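Local coordinates for protein putative glutathione S-transferase (Sinorhizobium meliloti, PDB 4MDC) that probably acts as a homodimeric glutathione transferase, joining the thiol of glutathione to electrophilic substrates, at residues Arg119-Phe124 with Asp193-Ala198; Arg181-Leu184 with Arg188-Tyr191; Val202-Gly207 with Ser245-Leu250. One frame throughout, in Å; residues are numbered along the deposited sequence.

Interaction 1 (Arg119-Phe124 with Asp193-Ala198); sequences RLTEWF and DLAAAA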
loop_
_atom_site.group_PDB
_atom_site.type_symbol
_atom_site.label_atom_id
_atom_site.label_comp_id
_atom_site.label_asym_id
_atom_site.label_seq_id
_atom_site.Cartn_x
_atom_site.Cartn_y
_atom_site.Cartn_z
ATOM N N ARG B 119 4.508 -6.272 7.313
ATOM C CA ARG B 119 3.446 -5.607 8.078
ATOM C C ARG B 119 4.001 -4.285 8.650
ATOM O O ARG B 119 3.361 -3.222 8.619
ATOM C CB ARG B 119 2.978 -6.462 9.232
ATOM C CG ARG B 119 1.798 -5.885 10.042
ATOM C CD ARG B 119 1.424 -6.778 11.246
ATOM N NE ARG B 119 2.440 -6.675 12.296
ATOM C CZ ARG B 119 2.560 -5.642 13.146
ATOM N NH1 ARG B 119 1.703 -4.637 13.150
ATOM N NH2 ARG B 119 3.551 -5.622 14.012
ATOM N N LEU B 120 5.216 -4.366 9.163
ATOM C CA LEU B 120 5.879 -3.130 9.713
ATOM C C LEU B 120 6.282 -2.118 8.641
ATOM O O LEU B 120 6.154 -0.895 8.842
ATOM C CB LEU B 120 7.135 -3.507 10.498
ATOM C CG LEU B 120 6.792 -4.255 11.774
ATOM C CD1 LEU B 120 8.056 -4.975 12.231
ATOM C CD2 LEU B 120 6.269 -3.357 12.824
ATOM N N THR B 121 6.734 -2.599 7.480
ATOM C CA THR B 121 6.991 -1.703 6.344
ATOM C C THR B 121 5.715 -0.933 5.953
ATOM O O THR B 121 5.751 0.287 5.787
ATOM C CB THR B 121 7.544 -2.501 5.130
ATOM O OG1 THR B 121 8.708 -3.222 5.545
ATOM C CG2 THR B 121 7.872 -1.637 4.003
ATOM N N GLU B 122 4.576 -1.641 5.903
ATOM C CA GLU B 122 3.296 -1.015 5.577
ATOM C C GLU B 122 2.825 -0.069 6.673
ATOM O O GLU B 122 2.268 1.009 6.362
ATOM C CB GLU B 122 2.236 -2.090 5.274
ATOM C CG GLU B 122 2.541 -2.773 3.923
ATOM C CD GLU B 122 1.512 -3.871 3.506
ATOM O OE1 GLU B 122 0.483 -4.045 4.223
ATOM O OE2 GLU B 122 1.688 -4.401 2.365
ATOM N N TRP B 123 3.097 -0.407 7.927
ATOM C CA TRP B 123 2.713 0.443 9.044
ATOM C C TRP B 123 3.354 1.828 8.848
ATOM O O TRP B 123 2.681 2.860 8.887
ATOM C CB TRP B 123 3.132 -0.158 10.397
ATOM C CG TRP B 123 2.666 0.692 11.543
ATOM C CD1 TRP B 123 3.297 1.828 12.018
ATOM C CD2 TRP B 123 1.442 0.599 12.288
ATOM N NE1 TRP B 123 2.573 2.375 13.012
ATOM C CE2 TRP B 123 1.457 1.619 13.251
ATOM C CE3 TRP B 123 0.392 -0.345 12.324
ATOM C CZ2 TRP B 123 0.403 1.847 14.161
ATOM C CZ3 TRP B 123 -0.641 -0.124 13.254
ATOM C CH2 TRP B 123 -0.632 0.958 14.150
ATOM N N PHE B 124 4.645 1.813 8.687
ATOM C CA PHE B 124 5.398 3.097 8.616
ATOM C C PHE B 124 5.239 3.805 7.279
ATOM O O PHE B 124 5.160 5.062 7.249
ATOM C CB PHE B 124 6.826 2.890 9.077
ATOM C CG PHE B 124 6.929 2.617 10.524
ATOM C CD1 PHE B 124 6.819 3.658 11.461
ATOM C CD2 PHE B 124 6.984 1.313 10.981
ATOM C CE1 PHE B 124 6.779 3.368 12.815
ATOM C CE2 PHE B 124 7.018 1.040 12.317
ATOM C CZ PHE B 124 6.924 2.044 13.243
ATOM N N ASP B 193 12.783 -2.045 10.083
ATOM C CA ASP B 193 13.665 -1.006 10.704
ATOM C C ASP B 193 13.958 0.116 9.727
ATOM O O ASP B 193 13.887 1.339 10.060
ATOM C CB ASP B 193 14.982 -1.621 11.182
ATOM C CG ASP B 193 14.792 -2.705 12.184
ATOM O OD1 ASP B 193 14.606 -2.411 13.387
ATOM O OD2 ASP B 193 14.787 -3.895 11.717
ATOM N N LEU B 194 14.278 -0.233 8.480
ATOM C CA LEU B 194 14.601 0.762 7.461
ATOM C C LEU B 194 13.415 1.630 7.139
ATOM O O LEU B 194 13.504 2.853 6.928
ATOM C CB LEU B 194 15.204 0.171 6.198
ATOM C CG LEU B 194 16.444 -0.689 6.344
ATOM C CD1 LEU B 194 16.974 -1.117 4.999
ATOM C CD2 LEU B 194 17.517 -0.001 7.142
ATOM N N ALA B 195 12.239 1.057 7.035
ATOM C CA ALA B 195 11.034 1.846 6.752
ATOM C C ALA B 195 10.687 2.826 7.878
ATOM O O ALA B 195 10.338 3.975 7.603
ATOM C CB ALA B 195 9.861 0.890 6.553
ATOM N N ALA B 196 10.774 2.357 9.115
ATOM C CA ALA B 196 10.499 3.221 10.252
ATOM C C ALA B 196 11.522 4.355 10.285
ATOM O O ALA B 196 11.182 5.500 10.447
ATOM C CB ALA B 196 10.562 2.436 11.549
ATOM N N ALA B 197 12.767 3.995 10.093
ATOM C CA ALA B 197 13.834 4.989 10.192
ATOM C C ALA B 197 13.681 6.026 9.113
ATOM O O ALA B 197 13.989 7.192 9.302
ATOM C CB ALA B 197 15.185 4.335 10.120
ATOM N N ALA B 198 13.275 5.571 7.946
ATOM C CA ALA B 198 13.061 6.499 6.858
ATOM C C ALA B 198 11.963 7.528 7.178
ATOM O O ALA B 198 12.142 8.686 6.972
ATOM C CB ALA B 198 12.724 5.750 5.599
#
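Ala196 sets its methyl group squarely over the ring of Phe124. In this CH-pi contact CB lies 3.7 Å from the centroid of the Phe124 ring, only 7° off the normal; the methyl sits over the ring centre while Ala196 CA lies over the same face at the CG end, 3.6 Å from Phe124 CG. With CG of Phe124 anti to its carbonyl carbon (chi1 -69°), the ring is sandwiched, Trp123 CD1 lying over the centre of the opposite face. The two helices, 111-145 and 191-205, run almost parallel, their axes 8.2 Å apart and 10° from alignment in these segments. Such close packing along the long helix and the buried inner helix belongs to the all-helical C-terminal domain of glutathione transferases. The rest of the contact is aliphatic: Ala195 CB points at helix 111-145 and rests 3.9 Å from Thr121 CA, with the Thr121 methyl CG2 4.1 Å from the same CB. The Thr121 hydroxyl, beside its own backbone N, bonds to Ile117 O one turn earlier in the same helix. Phe37 of helix 33-44 touches both Thr121 and Ala195, while Leu174 of helix 167-180 lies against Phe124.

Interaction 2 (Arg181-Leu184 with Arg188-Tyr191); sequences RPWL and RISY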
loop_
_atom_site.group_PDB
_atom_site.type_symbol
_atom_site.label_atom_id
_atom_site.label_comp_id
_atom_site.label_asym_id
_atom_site.label_seq_id
_atom_site.Cartn_x
_atom_site.Cartn_y
_atom_site.Cartn_z
ATOM N N ARG B 181 11.651 -6.105 21.447
ATOM C CA ARG B 181 12.370 -6.940 20.487
ATOM C C ARG B 181 13.754 -6.343 20.186
ATOM O O ARG B 181 13.942 -5.113 20.332
ATOM C CB ARG B 181 11.607 -7.027 19.159
ATOM C CG ARG B 181 10.147 -7.374 19.274
ATOM C CD ARG B 181 9.370 -7.044 18.021
ATOM N NE ARG B 181 7.982 -7.560 18.074
ATOM C CZ ARG B 181 7.135 -7.620 17.035
ATOM N NH1 ARG B 181 7.503 -7.220 15.827
ATOM N NH2 ARG B 181 5.910 -8.121 17.210
ATOM N N PRO B 182 14.689 -7.145 19.688
ATOM C CA PRO B 182 16.013 -6.597 19.400
ATOM C C PRO B 182 16.016 -5.635 18.222
ATOM O O PRO B 182 16.762 -4.645 18.247
ATOM C CB PRO B 182 16.912 -7.812 19.112
ATOM C CG PRO B 182 16.133 -8.991 19.580
ATOM C CD PRO B 182 14.670 -8.616 19.639
ATOM N N TRP B 183 15.207 -5.933 17.206
ATOM C CA TRP B 183 14.964 -5.023 16.065
ATOM C C TRP B 183 13.419 -5.032 15.858
ATOM O O TRP B 183 12.738 -5.854 16.492
ATOM C CB TRP B 183 15.678 -5.517 14.822
ATOM C CG TRP B 183 17.161 -5.584 14.966
ATOM C CD1 TRP B 183 17.887 -6.642 15.474
ATOM C CD2 TRP B 183 18.103 -4.544 14.663
ATOM N NE1 TRP B 183 19.223 -6.315 15.463
ATOM C CE2 TRP B 183 19.378 -5.029 14.978
ATOM C CE3 TRP B 183 17.987 -3.254 14.130
ATOM C CZ2 TRP B 183 20.551 -4.254 14.765
ATOM C CZ3 TRP B 183 19.140 -2.481 13.939
ATOM C CH2 TRP B 183 20.405 -2.981 14.263
ATOM N N LEU B 184 12.863 -4.179 15.006
ATOM C CA LEU B 184 11.398 -3.990 15.015
ATOM C C LEU B 184 10.598 -5.242 14.649
ATOM O O LEU B 184 9.600 -5.474 15.279
ATOM C CB LEU B 184 10.939 -2.850 14.163
ATOM C CG LEU B 184 11.474 -1.452 14.480
ATOM C CD1 LEU B 184 10.726 -0.405 13.654
ATOM C CD2 LEU B 184 11.507 -1.102 15.974
ATOM N N ARG B 188 16.683 -9.778 13.878
ATOM C CA ARG B 188 17.707 -9.061 13.053
ATOM C C ARG B 188 17.157 -7.861 12.341
ATOM O O ARG B 188 15.929 -7.705 12.183
ATOM C CB ARG B 188 18.412 -9.950 12.045
ATOM C CG ARG B 188 17.456 -10.818 11.318
ATOM C CD ARG B 188 18.199 -11.851 10.456
ATOM N NE ARG B 188 17.524 -11.875 9.155
ATOM C CZ ARG B 188 17.721 -12.777 8.194
ATOM N NH1 ARG B 188 18.555 -13.798 8.366
ATOM N NH2 ARG B 188 17.050 -12.640 7.055
ATOM N N ILE B 189 18.056 -6.980 11.917
ATOM C CA ILE B 189 17.652 -5.809 11.165
ATOM C C ILE B 189 16.913 -6.266 9.879
ATOM O O ILE B 189 17.238 -7.308 9.252
ATOM C CB ILE B 189 18.841 -4.901 10.805
ATOM C CG1 ILE B 189 18.330 -3.546 10.286
ATOM C CG2 ILE B 189 19.825 -5.536 9.814
ATOM C CD1 ILE B 189 19.422 -2.517 10.009
ATOM N N SER B 190 15.887 -5.538 9.534
ATOM C CA SER B 190 15.095 -5.849 8.350
ATOM C C SER B 190 14.580 -4.577 7.664
ATOM O O SER B 190 14.745 -3.479 8.153
ATOM C CB SER B 190 13.894 -6.699 8.794
ATOM O OG SER B 190 12.910 -5.911 9.483
ATOM N N TYR B 191 13.870 -4.795 6.550
ATOM C CA TYR B 191 13.121 -3.690 5.947
ATOM C C TYR B 191 12.252 -2.921 6.945
ATOM O O TYR B 191 11.961 -1.740 6.733
ATOM C CB TYR B 191 12.213 -4.261 4.825
ATOM C CG TYR B 191 12.853 -4.668 3.518
ATOM C CD1 TYR B 191 14.146 -4.387 3.188
ATOM C CD2 TYR B 191 12.119 -5.465 2.598
ATOM C CE1 TYR B 191 14.682 -4.802 1.988
ATOM C CE2 TYR B 191 12.641 -5.867 1.395
ATOM C CZ TYR B 191 13.965 -5.497 1.072
ATOM O OH TYR B 191 14.512 -5.906 -0.141
#
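Leu184 O accepts a hydrogen bond from Arg181 NH1 at 2.8 Å, a bond that lies in the carbonyl plane and is moderately bent (151° at the hydrogen); NH1 also forms a salt bridge to Glu116, so the loop leaving helix 167-180 is tied to helix 111-145. The contact across the loop is carried by Trp183, whose indole lies flat on the backbone of Arg188 and Ile189. Over its five-membered part, Trp183 CD1 comes within 3.4 Å of Arg188 CA, and Trp183 CG within 3.5 Å of Ile189 N, so a peptide plane rather than a side chain does much of the stacking. The six-membered ring takes the branch point of Ile189, CB standing over its face, 3.9 Å from the centroid and 12° off the normal. Ile189 CG1 is anti to its backbone N (chi1 -168°), which carries CG1 and CD1 on over the same face toward its rim, each 3.9 Å from Trp183 CZ3. Trp183 also makes a cation-pi contact with Arg223. At the far end of the loop Ser190 is the N-cap of helix 191-205, and Asp193 OD2 receives Ser190 N, which resembles the N-capping box known at this helix in the family; Asp193 OD1 receives Leu184 N. The folded loop thus seats the start of helix 191-205 between helix 215-225, where Leu224 touches Trp183 and Ile189, and helix 111-145, where Ile117 meets Ser190 and Tyr191.

Interaction 3 (Val202-Gly207 with Ser245-Leu250); sequences VLDYLG and SHYADL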
loop_
_atom_site.group_PDB
_atom_site.type_symbol
_atom_site.label_atom_id
_atom_site.label_comp_id
_atom_site.label_asym_id
_atom_site.label_seq_id
_atom_site.Cartn_x
_atom_site.Cartn_y
_atom_site.Cartn_z
ATOM N N VAL B 202 12.392 11.853 8.200
ATOM C CA VAL B 202 11.694 12.993 7.556
ATOM C C VAL B 202 11.081 13.920 8.631
ATOM O O VAL B 202 11.223 15.165 8.581
ATOM C CB VAL B 202 10.637 12.488 6.566
ATOM C CG1 VAL B 202 9.716 13.577 6.069
ATOM C CG2 VAL B 202 11.312 11.797 5.373
ATOM N N LEU B 203 10.336 13.301 9.553
ATOM C CA LEU B 203 9.737 14.030 10.638
ATOM C C LEU B 203 10.810 14.727 11.474
ATOM O O LEU B 203 10.589 15.857 11.922
ATOM C CB LEU B 203 8.852 13.132 11.486
ATOM C CG LEU B 203 7.647 12.640 10.666
ATOM C CD1 LEU B 203 6.892 11.544 11.420
ATOM C CD2 LEU B 203 6.713 13.768 10.339
ATOM N N ASP B 204 11.939 14.040 11.700
ATOM C CA ASP B 204 13.000 14.605 12.538
ATOM C C ASP B 204 13.667 15.747 11.845
ATOM O O ASP B 204 13.966 16.773 12.512
ATOM C CB ASP B 204 14.008 13.528 12.927
ATOM C CG ASP B 204 14.893 13.951 14.124
ATOM O OD1 ASP B 204 14.363 14.478 15.126
ATOM O OD2 ASP B 204 16.118 13.752 13.969
ATOM N N TYR B 205 13.873 15.672 10.535
ATOM C CA TYR B 205 14.407 16.824 9.752
ATOM C C TYR B 205 13.562 18.069 10.039
ATOM O O TYR B 205 14.072 19.206 10.241
ATOM C CB TYR B 205 14.294 16.528 8.270
ATOM C CG TYR B 205 14.946 17.554 7.377
ATOM C CD1 TYR B 205 14.331 18.765 7.089
ATOM C CD2 TYR B 205 16.191 17.283 6.787
ATOM C CE1 TYR B 205 14.955 19.683 6.220
ATOM C CE2 TYR B 205 16.829 18.200 5.959
ATOM C CZ TYR B 205 16.210 19.406 5.708
ATOM O OH TYR B 205 16.823 20.299 4.867
ATOM N N LEU B 206 12.260 17.877 10.069
ATOM C CA LEU B 206 11.314 18.978 10.290
ATOM C C LEU B 206 11.134 19.395 11.771
ATOM O O LEU B 206 10.360 20.294 12.055
ATOM C CB LEU B 206 9.956 18.587 9.691
ATOM C CG LEU B 206 9.901 18.522 8.158
ATOM C CD1 LEU B 206 8.611 17.857 7.702
ATOM C CD2 LEU B 206 10.015 19.922 7.563
ATOM N N GLY B 207 11.793 18.682 12.676
ATOM C CA GLY B 207 11.712 18.967 14.096
ATOM C C GLY B 207 10.393 18.614 14.744
ATOM O O GLY B 207 10.027 19.181 15.751
ATOM N N SER B 245 18.444 21.494 14.420
ATOM C CA SER B 245 19.888 21.528 14.676
ATOM C C SER B 245 20.484 20.157 15.002
ATOM O O SER B 245 21.593 19.877 14.598
ATOM C CB SER B 245 20.260 22.569 15.771
ATOM O OG SER B 245 19.678 22.173 17.001
ATOM N N HIS B 246 19.726 19.275 15.683
ATOM C CA HIS B 246 20.230 17.938 16.026
ATOM C C HIS B 246 20.107 16.898 14.894
ATOM O O HIS B 246 20.491 15.724 15.068
ATOM C CB HIS B 246 19.508 17.373 17.254
ATOM C CG HIS B 246 18.069 17.030 17.007
ATOM N ND1 HIS B 246 17.036 17.844 17.416
ATOM C CD2 HIS B 246 17.480 15.942 16.433
ATOM C CE1 HIS B 246 15.875 17.293 17.090
ATOM N NE2 HIS B 246 16.119 16.145 16.484
ATOM N N TYR B 247 19.580 17.320 13.747
ATOM C CA TYR B 247 19.232 16.355 12.684
ATOM C C TYR B 247 20.353 15.397 12.301
ATOM O O TYR B 247 20.153 14.176 12.186
ATOM C CB TYR B 247 18.736 17.095 11.432
ATOM C CG TYR B 247 18.476 16.170 10.257
ATOM C CD1 TYR B 247 17.453 15.216 10.292
ATOM C CD2 TYR B 247 19.297 16.210 9.151
ATOM C CE1 TYR B 247 17.273 14.344 9.229
ATOM C CE2 TYR B 247 19.090 15.399 8.052
ATOM C CZ TYR B 247 18.082 14.426 8.118
ATOM O OH TYR B 247 17.957 13.653 7.026
ATOM N N ALA B 248 21.546 15.956 12.044
ATOM C CA ALA B 248 22.667 15.163 11.608
ATOM C C ALA B 248 23.523 14.625 12.759
ATOM O O ALA B 248 24.507 13.941 12.507
ATOM C CB ALA B 248 23.534 15.953 10.631
ATOM N N ASP B 249 23.188 14.953 13.998
ATOM C CA ASP B 249 24.027 14.645 15.185
ATOM C C ASP B 249 23.835 13.186 15.605
ATOM O O ASP B 249 22.690 12.759 15.825
ATOM C CB ASP B 249 23.600 15.598 16.296
ATOM C CG ASP B 249 24.551 15.639 17.493
ATOM O OD1 ASP B 249 25.456 14.784 17.590
ATOM O OD2 ASP B 249 24.359 16.553 18.348
ATOM N N LEU B 250 24.915 12.404 15.625
ATOM C CA LEU B 250 24.807 10.995 16.031
ATOM C C LEU B 250 24.626 10.885 17.528
ATOM O O LEU B 250 23.950 9.971 18.003
ATOM C CB LEU B 250 26.014 10.164 15.594
ATOM C CG LEU B 250 26.275 10.163 14.088
ATOM C CD1 LEU B 250 27.361 9.155 13.720
ATOM C CD2 LEU B 250 25.040 9.898 13.275
HETATM O O HOH W 1 17.636 12.356 12.192
#
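Helix 191-205 ends in a Schellman motif at Gly207, whose positive phi breaks the helix, and its last turn faces a type I turn, His246 to Asp249, with Tyr205 CA and Tyr247 CA 5.7 Å apart. Asp204, in the last turn of the helix, reaches across to His246: CG anti to the backbone N (chi1 -163°) sends the carboxylate toward the 245-250 segment. His246 NE2 donates to Asp204 OD1 at 2.8 Å, nearly straight at 167°; the oxygen lies close to the plane of the imidazole and is met on its syn side, somewhat out of the carboxylate plane. Trp211 NE1 bonds to the same oxygen. The other carboxylate oxygen takes a water proton, the water lying 2.7 Å from Asp204 OD2, and the water donates again to Tyr247 O at 3.1 Å, so the carboxylate holds both the imidazole and the backbone of the tail segment. Beside this polar group the two tyrosines meet edge to face: the Tyr205 edge leads with CD2, 3.7 Å from Tyr247 CZ, over a face of the Tyr247 ring, with centroids 5.0 Å apart and planes at 70°. The Tyr247 ring also lies along the helix backbone, CD1 3.5 Å from Tyr205 CA. Both hydroxyls leave the pair for other partners, Tyr205 OH for Val241 O and Val238 N, Tyr247 OH for Leu233 O and Arg36 NH1 of helix 33-44, which belongs to the N-terminal domain. Donors from histidine, tryptophan and water all converge on one buried carboxylate, which probably favours its ionised form; the bond in this direction implies that His246 probably carries a proton on NE2.

All three contacts lie around helix 191-205 of the C-terminal helical domain. Interaction 2 folds the loop before it, interaction 1 packs its first half against helix 111-145, and interaction 3 docks the C-terminal tail onto its end. Along the chain interaction 2 is nested inside the loop closed by interaction 1, and interaction 3 follows both. Interactions 1 and 2 have centres about 10 Å apart and touch, through Asp193 and Leu184 among others. Interaction 3 has its centre about 18 Å from that of interaction 1 and about 22 Å from that of interaction 2, sharing only the helix with interaction 1. One helix is therefore fixed at its start, flank and end.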